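Glucose-resistance amylase regulator (Weissella paramesenteroides ATCC 33313, PDB 4RK6) binds glucose in the cleft of its periplasmic-binding-protein-like core and probably acts as a DNA-binding transcriptional regulator of the LacI family. Local coordinates at residues V106-I117 / V240-A251; T191-Q202 / L219-T230. All coordinates share one frame; numbering follows the deposited sequence. Where two conformers were deposited one is given.

Interaction 1 (V106-I117 / V240-A251). With GLC (alpha-D-glucopyranose), chain C.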
loop_
_atom_site.group_PDB
_atom_site.type_symbol
_atom_site.label_atom_id
_atom_site.label_comp_id
_atom_site.label_asym_id
_atom_site.label_seq_id
_atom_site.Cartn_x
_atom_site.Cartn_y
_atom_site.Cartn_z
ATOM N N VAL A 106 20.704 -1.675 8.590
ATOM C CA VAL A 106 20.467 -2.899 7.838
ATOM C C VAL A 106 19.807 -2.501 6.521
ATOM O O VAL A 106 18.792 -1.765 6.527
ATOM C CB VAL A 106 19.533 -3.861 8.596
ATOM C CG1 VAL A 106 19.388 -5.150 7.792
ATOM C CG2 VAL A 106 20.078 -4.141 9.996
ATOM N N THR A 107 20.383 -2.971 5.421
ATOM C CA THR A 107 20.008 -2.478 4.097
ATOM C C THR A 107 20.398 -3.454 3.009
ATOM O O THR A 107 21.328 -4.269 3.167
ATOM C CB THR A 107 20.657 -1.082 3.838
ATOM O OG1 THR A 107 20.236 -0.546 2.574
ATOM C CG2 THR A 107 22.186 -1.173 3.841
ATOM N N SER A 108 19.699 -3.381 1.878
ATOM C CA SER A 108 20.221 -3.963 0.654
ATOM C C SER A 108 21.436 -3.139 0.261
ATOM O O SER A 108 21.487 -1.931 0.536
ATOM C CB SER A 108 19.160 -3.925 -0.465
ATOM O OG SER A 108 17.980 -4.653 -0.093
ATOM N N ASN A 109 22.385 -3.762 -0.421
ATOM C CA ASN A 109 23.544 -3.047 -0.908
ATOM C C ASN A 109 23.225 -2.271 -2.178
ATOM O O ASN A 109 23.031 -2.858 -3.236
ATOM C CB ASN A 109 24.713 -3.999 -1.153
ATOM C CG ASN A 109 26.014 -3.276 -1.480
ATOM O OD1 ASN A 109 26.164 -2.619 -2.513
ATOM N ND2 ASN A 109 26.998 -3.439 -0.600
ATOM N N GLU A 110 23.195 -0.951 -2.062
ATOM C CA GLU A 110 22.702 -0.097 -3.144
ATOM C C GLU A 110 23.543 -0.192 -4.415
ATOM O O GLU A 110 22.994 -0.293 -5.507
ATOM C CB GLU A 110 22.566 1.355 -2.678
ATOM C CG GLU A 110 21.360 1.616 -1.793
ATOM C CD GLU A 110 20.072 1.845 -2.586
ATOM O OE1 GLU A 110 20.112 1.954 -3.835
ATOM O OE2 GLU A 110 19.028 1.954 -1.938
ATOM N N PHE A 111 24.871 -0.181 -4.303
ATOM C CA PHE A 111 25.660 -0.265 -5.512
ATOM C C PHE A 111 25.510 -1.624 -6.188
ATOM O O PHE A 111 25.447 -1.702 -7.408
ATOM C CB PHE A 111 27.139 0.058 -5.286
ATOM C CG PHE A 111 27.925 0.033 -6.556
ATOM C CD1 PHE A 111 27.854 1.099 -7.453
ATOM C CD2 PHE A 111 28.661 -1.091 -6.905
ATOM C CE1 PHE A 111 28.523 1.052 -8.656
ATOM C CE2 PHE A 111 29.340 -1.135 -8.106
ATOM C CZ PHE A 111 29.271 -0.063 -8.981
ATOM N N GLU A 112 25.483 -2.694 -5.401
ATOM C CA GLU A 112 25.305 -4.029 -5.969
ATOM C C GLU A 112 23.979 -4.148 -6.705
ATOM O O GLU A 112 23.927 -4.747 -7.798
ATOM C CB GLU A 112 25.381 -5.083 -4.875
ATOM C CG GLU A 112 25.501 -6.513 -5.368
ATOM C CD GLU A 112 25.612 -7.508 -4.222
ATOM O OE1 GLU A 112 24.838 -8.486 -4.208
ATOM O OE2 GLU A 112 26.462 -7.311 -3.325
HETATM N N MSE A 113 22.906 -3.610 -6.109
HETATM C CA MSE A 113 21.581 -3.623 -6.782
HETATM C C MSE A 113 21.686 -2.947 -8.103
HETATM O O MSE A 113 21.345 -3.529 -9.146
HETATM C CB MSE A 113 20.486 -2.917 -5.988
HETATM C CG MSE A 113 20.068 -3.712 -4.760
HETATM SE SE MSE A 113 18.341 -3.029 -4.111
HETATM C CE MSE A 113 19.031 -1.389 -3.241
HETATM N N MSE A 114 22.196 -1.719 -8.095
HETATM C CA MSE A 114 22.255 -0.928 -9.327
HETATM C C MSE A 114 23.164 -1.538 -10.347
HETATM O O MSE A 114 22.840 -1.601 -11.536
HETATM C CB MSE A 114 22.725 0.489 -9.051
HETATM C CG MSE A 114 22.738 1.347 -10.308
HETATM SE SE MSE A 114 20.901 1.682 -10.956
HETATM C CE MSE A 114 20.300 2.691 -9.403
ATOM N N ASN A 115 24.331 -1.975 -9.907
ATOM C CA ASN A 115 25.268 -2.581 -10.809
ATOM C C ASN A 115 24.741 -3.884 -11.441
ATOM O O ASN A 115 24.985 -4.132 -12.611
ATOM C CB ASN A 115 26.588 -2.806 -10.103
ATOM C CG ASN A 115 27.681 -3.133 -11.060
ATOM O OD1 ASN A 115 28.026 -2.323 -11.922
ATOM N ND2 ASN A 115 28.216 -4.347 -10.952
ATOM N N SER A 116 23.982 -4.677 -10.695
ATOM C CA SER A 116 23.371 -5.884 -11.249
ATOM C C SER A 116 22.400 -5.527 -12.378
ATOM O O SER A 116 22.301 -6.221 -13.351
ATOM C CB SER A 116 22.674 -6.721 -10.167
ATOM O OG SER A 116 21.429 -6.166 -9.759
ATOM N N ILE A 117 21.684 -4.426 -12.242
ATOM C CA ILE A 117 20.690 -4.071 -13.252
ATOM C C ILE A 117 21.384 -3.576 -14.514
ATOM O O ILE A 117 21.036 -3.959 -15.604
ATOM C CB ILE A 117 19.714 -2.986 -12.744
ATOM C CG1 ILE A 117 18.926 -3.504 -11.532
ATOM C CG2 ILE A 117 18.804 -2.537 -13.875
ATOM C CD1 ILE A 117 18.159 -2.419 -10.802
ATOM N N VAL A 240 14.578 -5.907 -9.316
ATOM C CA VAL A 240 15.439 -6.306 -8.187
ATOM C C VAL A 240 14.579 -6.370 -6.950
ATOM O O VAL A 240 14.099 -5.349 -6.419
ATOM C CB VAL A 240 16.656 -5.378 -7.963
ATOM C CG1 VAL A 240 17.378 -5.714 -6.647
ATOM C CG2 VAL A 240 17.610 -5.503 -9.129
ATOM N N LYS A 241 14.369 -7.585 -6.471
ATOM C CA LYS A 241 13.559 -7.797 -5.299
ATOM C C LYS A 241 14.379 -7.636 -4.026
ATOM O O LYS A 241 15.352 -8.359 -3.824
ATOM C CB LYS A 241 12.941 -9.185 -5.300
ATOM C CG LYS A 241 11.864 -9.323 -4.226
ATOM C CD LYS A 241 11.165 -10.669 -4.342
ATOM C CE LYS A 241 9.734 -10.628 -3.840
ATOM N NZ LYS A 241 9.688 -10.346 -2.397
ATOM N N GLN A 242 13.981 -6.694 -3.191
ATOM C CA GLN A 242 14.574 -6.562 -1.848
ATOM C C GLN A 242 13.849 -7.474 -0.879
ATOM O O GLN A 242 12.631 -7.686 -0.976
ATOM C CB GLN A 242 14.466 -5.132 -1.340
ATOM C CG GLN A 242 15.107 -4.108 -2.264
ATOM C CD GLN A 242 15.441 -2.819 -1.521
ATOM O OE1 GLN A 242 16.151 -2.841 -0.521
ATOM N NE2 GLN A 242 14.878 -1.712 -1.965
ATOM N N ASP A 243 14.592 -8.004 0.080
ATOM C CA ASP A 243 13.989 -8.817 1.103
ATOM C C ASP A 243 13.612 -7.962 2.308
ATOM O O ASP A 243 14.318 -7.952 3.323
ATOM C CB ASP A 243 14.964 -9.961 1.461
ATOM C CG ASP A 243 14.288 -11.103 2.226
ATOM O OD1 ASP A 243 13.159 -10.927 2.716
ATOM O OD2 ASP A 243 14.923 -12.178 2.312
ATOM N N PHE A 244 12.523 -7.196 2.181
ATOM C CA PHE A 244 12.157 -6.227 3.219
ATOM C C PHE A 244 11.863 -6.893 4.562
ATOM O O PHE A 244 12.249 -6.384 5.603
ATOM C CB PHE A 244 10.978 -5.343 2.797
ATOM C CG PHE A 244 11.311 -4.401 1.675
ATOM C CD1 PHE A 244 12.270 -3.406 1.848
ATOM C CD2 PHE A 244 10.691 -4.521 0.435
ATOM C CE1 PHE A 244 12.591 -2.544 0.806
ATOM C CE2 PHE A 244 11.016 -3.664 -0.609
ATOM C CZ PHE A 244 11.961 -2.670 -0.414
ATOM N N PRO A 245 11.160 -8.033 4.549
ATOM C CA PRO A 245 10.936 -8.637 5.856
ATOM C C PRO A 245 12.246 -9.062 6.511
ATOM O O PRO A 245 12.351 -8.895 7.732
ATOM C CB PRO A 245 10.014 -9.838 5.564
ATOM C CG PRO A 245 9.411 -9.533 4.214
ATOM C CD PRO A 245 10.469 -8.760 3.466
ATOM N N GLU A 246 13.215 -9.548 5.740
ATOM C CA GLU A 246 14.506 -9.945 6.315
ATOM C C GLU A 246 15.228 -8.715 6.886
ATOM O O GLU A 246 15.790 -8.764 7.985
ATOM C CB GLU A 246 15.359 -10.685 5.316
ATOM C CG GLU A 246 16.708 -11.113 5.863
ATOM C CD GLU A 246 16.641 -12.218 6.900
ATOM O OE1 GLU A 246 15.535 -12.701 7.262
ATOM O OE2 GLU A 246 17.741 -12.618 7.340
ATOM N N ILE A 247 15.167 -7.593 6.170
ATOM C CA ILE A 247 15.715 -6.339 6.721
ATOM C C ILE A 247 15.128 -6.034 8.096
ATOM O O ILE A 247 15.859 -5.717 9.026
ATOM C CB ILE A 247 15.536 -5.162 5.726
ATOM C CG1 ILE A 247 16.385 -5.407 4.486
ATOM C CG2 ILE A 247 15.881 -3.830 6.385
ATOM C CD1 ILE A 247 15.995 -4.548 3.285
ATOM N N GLY A 248 13.810 -6.150 8.234
ATOM C CA GLY A 248 13.146 -5.919 9.504
ATOM C C GLY A 248 13.583 -6.926 10.566
ATOM O O GLY A 248 13.926 -6.546 11.684
ATOM N N ARG A 249 13.587 -8.214 10.225
ATOM C CA ARG A 249 13.984 -9.229 11.217
ATOM C C ARG A 249 15.415 -9.016 11.730
ATOM O O ARG A 249 15.679 -9.110 12.941
ATOM C CB ARG A 249 13.884 -10.642 10.625
ATOM C CG ARG A 249 12.467 -11.129 10.399
ATOM C CD ARG A 249 12.453 -12.627 10.100
ATOM N NE ARG A 249 12.993 -12.932 8.778
ATOM C CZ ARG A 249 12.288 -12.920 7.638
ATOM N NH1 ARG A 249 10.981 -12.649 7.632
ATOM N NH2 ARG A 249 12.890 -13.213 6.503
ATOM N N ILE A 250 16.331 -8.736 10.817
ATOM C CA ILE A 250 17.752 -8.586 11.149
ATOM C C ILE A 250 17.991 -7.312 11.959
ATOM O O ILE A 250 18.780 -7.316 12.918
ATOM C CB ILE A 250 18.608 -8.673 9.877
ATOM C CG1 ILE A 250 18.500 -10.090 9.267
ATOM C CG2 ILE A 250 20.070 -8.336 10.127
ATOM C CD1 ILE A 250 19.024 -11.222 10.131
ATOM N N ALA A 251 17.304 -6.226 11.623
ATOM C CA ALA A 251 17.400 -5.016 12.456
ATOM C C ALA A 251 16.976 -5.290 13.916
ATOM O O ALA A 251 17.647 -4.893 14.868
ATOM C CB ALA A 251 16.574 -3.881 11.868
HETATM C C1 GLC C . 13.151 4.011 0.003
HETATM C C2 GLC C . 14.072 2.836 0.331
HETATM C C3 GLC C . 14.585 2.117 -0.900
HETATM C C4 GLC C . 13.422 1.851 -1.861
HETATM C C5 GLC C . 12.822 3.201 -2.256
HETATM C C6 GLC C . 11.634 3.039 -3.201
HETATM O O1 GLC C . 13.961 5.081 -0.298
HETATM O O2 GLC C . 15.211 3.280 1.067
HETATM O O3 GLC C . 15.142 0.896 -0.426
HETATM O O4 GLC C . 13.873 1.121 -2.962
HETATM O O5 GLC C . 12.310 3.859 -1.127
HETATM O O6 GLC C . 10.607 2.314 -2.601
HETATM O O HOH W 1 17.432 -1.571 1.469
HETATM O O HOH W 2 17.278 -7.275 0.445
#

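Interaction 2 (T191-Q202 / L219-T230). With GLC (alpha-D-glucopyranose), chain C.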
loop_
_atom_site.group_PDB
_atom_site.type_symbol
_atom_site.label_atom_id
_atom_site.label_comp_id
_atom_site.label_asym_id
_atom_site.label_seq_id
_atom_site.Cartn_x
_atom_site.Cartn_y
_atom_site.Cartn_z
ATOM N N THR A 191 16.737 3.211 -24.706
ATOM C CA THR A 191 16.011 1.973 -25.022
ATOM C C THR A 191 15.530 1.223 -23.783
ATOM O O THR A 191 14.716 0.296 -23.899
ATOM C CB THR A 191 16.863 1.018 -25.881
ATOM O OG1 THR A 191 18.060 0.632 -25.163
ATOM C CG2 THR A 191 17.226 1.691 -27.206
ATOM N N ALA A 192 16.074 1.600 -22.628
ATOM C CA ALA A 192 15.745 0.982 -21.341
ATOM C C ALA A 192 15.711 2.031 -20.262
ATOM O O ALA A 192 16.429 3.038 -20.308
ATOM C CB ALA A 192 16.748 -0.091 -20.979
ATOM N N ALA A 193 14.845 1.802 -19.286
ATOM C CA ALA A 193 14.723 2.662 -18.136
ATOM C C ALA A 193 14.809 1.822 -16.864
ATOM O O ALA A 193 14.201 0.765 -16.766
ATOM C CB ALA A 193 13.408 3.418 -18.178
ATOM N N ILE A 194 15.611 2.288 -15.922
ATOM C CA ILE A 194 15.703 1.697 -14.601
ATOM C C ILE A 194 14.825 2.551 -13.711
ATOM O O ILE A 194 15.069 3.746 -13.525
ATOM C CB ILE A 194 17.145 1.688 -14.074
ATOM C CG1 ILE A 194 18.027 0.851 -15.004
ATOM C CG2 ILE A 194 17.171 1.135 -12.666
ATOM C CD1 ILE A 194 19.506 0.883 -14.709
ATOM N N ALA A 195 13.778 1.952 -13.166
ATOM C CA ALA A 195 12.819 2.671 -12.341
ATOM C C ALA A 195 13.183 2.545 -10.873
ATOM O O ALA A 195 13.359 1.425 -10.389
ATOM C CB ALA A 195 11.431 2.090 -12.599
ATOM N N THR A 196 13.247 3.657 -10.131
ATOM C CA THR A 196 13.748 3.602 -8.750
ATOM C C THR A 196 12.746 3.003 -7.759
ATOM O O THR A 196 13.094 2.740 -6.606
ATOM C CB THR A 196 14.179 4.984 -8.199
ATOM O OG1 THR A 196 13.045 5.863 -8.124
ATOM C CG2 THR A 196 15.246 5.568 -9.041
ATOM N N ALA A 197 11.506 2.811 -8.203
ATOM C CA ALA A 197 10.505 2.088 -7.416
ATOM C C ALA A 197 9.527 1.435 -8.349
ATOM O O ALA A 197 9.404 1.829 -9.512
ATOM C CB ALA A 197 9.793 3.012 -6.451
ATOM N N ASP A 198 8.854 0.387 -7.875
ATOM C CA ASP A 198 7.921 -0.351 -8.732
ATOM C C ASP A 198 6.849 0.532 -9.420
ATOM O O ASP A 198 6.556 0.343 -10.609
ATOM C CB ASP A 198 7.205 -1.456 -7.955
ATOM C CG ASP A 198 8.173 -2.450 -7.317
ATOM O OD1 ASP A 198 9.265 -2.725 -7.872
ATOM O OD2 ASP A 198 7.793 -2.951 -6.243
HETATM N N MSE A 199 6.287 1.487 -8.679
HETATM C CA MSE A 199 5.197 2.341 -9.202
HETATM C C MSE A 199 5.716 3.206 -10.335
HETATM O O MSE A 199 4.983 3.501 -11.253
HETATM C CB MSE A 199 4.566 3.194 -8.097
HETATM C CG MSE A 199 3.469 2.429 -7.394
HETATM SE SE MSE A 199 1.963 2.293 -8.654
HETATM C CE MSE A 199 0.748 1.728 -7.213
ATOM N N VAL A 200 6.998 3.579 -10.301
ATOM C CA VAL A 200 7.587 4.328 -11.409
ATOM C C VAL A 200 7.490 3.474 -12.670
ATOM O O VAL A 200 7.130 3.963 -13.746
ATOM C CB VAL A 200 9.048 4.724 -11.121
ATOM C CG1 VAL A 200 9.690 5.395 -12.331
ATOM C CG2 VAL A 200 9.134 5.597 -9.885
ATOM N N GLY A 201 7.814 2.187 -12.548
ATOM C CA GLY A 201 7.717 1.250 -13.654
ATOM C C GLY A 201 6.294 1.108 -14.182
ATOM O O GLY A 201 6.065 1.053 -15.384
ATOM N N GLN A 202 5.328 1.080 -13.272
ATOM C CA GLN A 202 3.937 1.021 -13.688
ATOM C C GLN A 202 3.539 2.289 -14.488
ATOM O O GLN A 202 2.755 2.221 -15.454
ATOM C CB GLN A 202 3.050 0.823 -12.477
ATOM C CG GLN A 202 1.580 0.764 -12.780
ATOM C CD GLN A 202 1.193 -0.505 -13.498
ATOM O OE1 GLN A 202 1.002 -1.557 -12.860
ATOM N NE2 GLN A 202 1.072 -0.429 -14.820
ATOM N N LEU A 219 10.323 0.068 -25.176
ATOM C CA LEU A 219 11.061 0.492 -23.976
ATOM C C LEU A 219 11.158 -0.681 -23.026
ATOM O O LEU A 219 10.129 -1.220 -22.628
ATOM C CB LEU A 219 10.363 1.640 -23.239
ATOM C CG LEU A 219 11.065 2.106 -21.955
ATOM C CD1 LEU A 219 12.408 2.744 -22.260
ATOM C CD2 LEU A 219 10.182 3.054 -21.128
ATOM N N SER A 220 12.383 -1.069 -22.676
ATOM C CA SER A 220 12.620 -2.061 -21.637
ATOM C C SER A 220 12.630 -1.398 -20.253
ATOM O O SER A 220 13.068 -0.255 -20.114
ATOM C CB SER A 220 13.953 -2.775 -21.908
ATOM O OG SER A 220 13.844 -3.660 -23.027
ATOM N N ILE A 221 12.166 -2.120 -19.225
ATOM C CA ILE A 221 12.094 -1.559 -17.888
ATOM C C ILE A 221 12.571 -2.587 -16.880
ATOM O O ILE A 221 12.195 -3.767 -16.968
ATOM C CB ILE A 221 10.652 -1.116 -17.500
ATOM C CG1 ILE A 221 10.085 -0.083 -18.463
ATOM C CG2 ILE A 221 10.602 -0.544 -16.083
ATOM C CD1 ILE A 221 8.592 0.117 -18.258
ATOM N N VAL A 222 13.380 -2.128 -15.928
ATOM C CA VAL A 222 13.684 -2.887 -14.714
ATOM C C VAL A 222 13.377 -1.991 -13.523
ATOM O O VAL A 222 13.776 -0.823 -13.497
ATOM C CB VAL A 222 15.145 -3.380 -14.639
ATOM C CG1 VAL A 222 15.378 -4.125 -13.327
ATOM C CG2 VAL A 222 15.494 -4.266 -15.819
ATOM N N THR A 223 12.658 -2.514 -12.534
ATOM C CA THR A 223 12.364 -1.740 -11.319
ATOM C C THR A 223 13.165 -2.214 -10.114
ATOM O O THR A 223 13.701 -3.316 -10.110
ATOM C CB THR A 223 10.878 -1.765 -10.897
ATOM O OG1 THR A 223 10.574 -3.005 -10.248
ATOM C CG2 THR A 223 9.964 -1.557 -12.053
ATOM N N ILE A 224 13.227 -1.358 -9.109
ATOM C CA ILE A 224 13.803 -1.700 -7.816
ATOM C C ILE A 224 12.705 -1.782 -6.779
ATOM O O ILE A 224 11.937 -0.844 -6.622
ATOM C CB ILE A 224 14.843 -0.668 -7.373
ATOM C CG1 ILE A 224 16.036 -0.745 -8.310
ATOM C CG2 ILE A 224 15.244 -0.944 -5.916
ATOM C CD1 ILE A 224 16.994 0.421 -8.197
ATOM N N ASP A 225 12.643 -2.945 -6.106
ATOM C CA ASP A 225 11.874 -3.243 -4.896
ATOM C C ASP A 225 11.238 -4.637 -5.024
ATOM O O ASP A 225 11.348 -5.459 -4.127
ATOM C CB ASP A 225 10.775 -2.237 -4.529
ATOM C CG ASP A 225 11.319 -0.970 -3.899
ATOM O OD1 ASP A 225 12.538 -0.915 -3.610
ATOM O OD2 ASP A 225 10.527 -0.009 -3.747
ATOM N N GLY A 226 10.525 -4.870 -6.115
ATOM C CA GLY A 226 9.949 -6.169 -6.393
ATOM C C GLY A 226 8.711 -6.518 -5.594
ATOM O O GLY A 226 8.466 -7.695 -5.332
ATOM N N LEU A 227 7.936 -5.507 -5.218
ATOM C CA LEU A 227 6.669 -5.714 -4.509
ATOM C C LEU A 227 5.524 -6.084 -5.481
ATOM O O LEU A 227 5.758 -6.295 -6.684
ATOM C CB LEU A 227 6.358 -4.513 -3.635
ATOM C CG LEU A 227 7.388 -4.267 -2.511
ATOM C CD1 LEU A 227 7.162 -2.897 -1.898
ATOM C CD2 LEU A 227 7.323 -5.363 -1.465
ATOM N N GLN A 228 4.297 -6.196 -4.947
ATOM C CA GLN A 228 3.165 -6.738 -5.702
ATOM C C GLN A 228 2.875 -6.052 -7.038
ATOM O O GLN A 228 2.472 -6.707 -7.983
ATOM C CB GLN A 228 1.895 -6.711 -4.844
ATOM C CG GLN A 228 0.682 -7.309 -5.535
ATOM C CD GLN A 228 -0.591 -7.178 -4.721
ATOM O OE1 GLN A 228 -0.820 -6.167 -4.048
ATOM N NE2 GLN A 228 -1.443 -8.193 -4.800
ATOM N N GLN A 229 3.077 -4.748 -7.130
ATOM C CA GLN A 229 2.837 -4.061 -8.417
ATOM C C GLN A 229 3.581 -4.690 -9.594
ATOM O O GLN A 229 3.072 -4.692 -10.737
ATOM C CB GLN A 229 3.141 -2.568 -8.309
ATOM C CG GLN A 229 2.383 -1.718 -9.291
ATOM C CD GLN A 229 0.888 -1.648 -8.965
ATOM O OE1 GLN A 229 0.486 -1.636 -7.793
ATOM N NE2 GLN A 229 0.074 -1.596 -9.985
ATOM N N THR A 230 4.769 -5.252 -9.348
ATOM C CA THR A 230 5.532 -5.883 -10.428
ATOM C C THR A 230 4.886 -7.145 -10.985
ATOM O O THR A 230 5.109 -7.500 -12.128
ATOM C CB THR A 230 6.987 -6.203 -10.018
ATOM O OG1 THR A 230 7.015 -7.231 -9.011
ATOM C CG2 THR A 230 7.683 -4.964 -9.533
HETATM C C1 GLC C . 13.151 4.011 0.003
HETATM C C2 GLC C . 14.072 2.836 0.331
HETATM C C3 GLC C . 14.585 2.117 -0.900
HETATM C C4 GLC C . 13.422 1.851 -1.861
HETATM C C5 GLC C . 12.822 3.201 -2.256
HETATM C C6 GLC C . 11.634 3.039 -3.201
HETATM O O1 GLC C . 13.961 5.081 -0.298
HETATM O O2 GLC C . 15.211 3.280 1.067
HETATM O O3 GLC C . 15.142 0.896 -0.426
HETATM O O4 GLC C . 13.873 1.121 -2.962
HETATM O O5 GLC C . 12.310 3.859 -1.127
HETATM O O6 GLC C . 10.607 2.314 -2.601
HETATM O O HOH W 3 13.475 -2.550 -25.447
HETATM O O HOH W 4 8.187 -0.263 -5.003
HETATM O O HOH W 5 4.901 -2.854 -5.727
#

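Interaction 1 (V106-I117 / V240-A251)
Ser108 and Gln242 form the direct polar link between the two segments. The hydroxyl OG of Ser108 donates to OE1 of Gln242 over 2.6 Å, with the donor tilted 23° from the carbonyl plane. Two waters back this bond. One accepts from Ser108 N and donates to Gln242 OE1. The other donates to Ser108 OG and accepts from Asp243 N.

The other end of the same amide serves the ligand. Gln242 NE2 points at glucose O3 at 3.0 Å, and the bond is almost straight at 175°. Gln242 NE2 also bonds to OD1 of Asp225, another pocket residue. Beyond CG the Gln242 chain runs extended, which carries the amide to the sugar.

Apolar contacts lie on both sides of the polar pair. Val106 packs on helix 244-251: its CG2 is 3.7 Å from Ala251 CA, while its CG1 meets CG2 of both Ile247 and Ile250. At the other end, the selenium of Met113, a selenomethionine, sits 3.8 Å from Val240 CG1, and this side chain crosses that of Gln242 at about a right angle. Ile117 CG1 is pressed to 3.4 Å from Val240 CG2, a tight contact.

This is the hinge region between the two lobes of the periplasmic-binding-protein fold. Ser108 and the first water fix which way the Gln242 amide faces, so its NH2 end is presented to glucose.

Interaction 2 (T191-Q202 / L219-T230)
Asp198 OD1 takes two protein hydrogen bonds. Thr223 OG1 donates to Asp198 OD1 over 2.7 Å, from the anti side and a little out of the carboxylate plane. Gly226 N meets the syn lone pair of Asp198 OD1 at 3.0 Å. The second oxygen, Asp198 OD2, accepts from Leu227 N at 2.8 Å on the syn side, but 29° out of plane. A water joins OD2 to Gln229 N. Thr230 CG2 packs against the carboxylate. With CG beside the backbone N (chi1 -58°), Asp198 turns its carboxylate from the first turn of its helix into the loop after strand 220-223. The bonds hold the carboxylate in place and bind that loop to the helix.

The two strands, 192-195 and 220-223, lie side by side and parallel. They are the two strands of a right-handed beta-alpha-beta unit, with helix 198-210 as the crossover. Their backbone ladder runs from Ser220 N on Thr191 O to Ile224 N on Ala195 O. Gly201 brings the helix close to the sheet: its CA is 3.9 Å from Thr223 CG2.

The loops at the C-terminal ends of these strands reach glucose. Asp225 receives two sugar hydroxyls, O4 on OD1 at 2.5 Å and O6 on OD2 at 2.6 Å. Ala197 CB touches sugar C6. A water bridges Asp198 N and Asp225 OD2, linking the start of the helix to the sugar-binding carboxylate.

Farther along helix 198-210, Gln202 OE1 accepts from Gln229 NE2 at 3.0 Å. The two amide planes stand 79° apart, and the acceptor lies in the amide plane of Gln229. Met199 CE lies against Gln229 OE1. Gln229 also bonds to Gln229 of the second subunit, so this end of the contact reaches the dimer interface.

Overall arrangement
Both contacts are buried, and both reach the glucose. Interaction 1 spans the hinge and joins the two lobes. Interaction 2 lies within one lobe and holds a beta-alpha-beta unit together. Strands 220-223 and 238-241 are neighbours in the sheet, and Val240 probably makes backbone hydrogen bonds to Thr223 and Asp225. Ile117 also packs on Ile194. The chemistry differs with place. Interaction 1 has one direct hydrogen bond, two waters and apolar patches. Interaction 2 has a full backbone ladder and a carboxylate gripped by a strand end and the loop after it. Interaction 2 also extends to the second subunit, whereas interaction 1 stays within its own subunit.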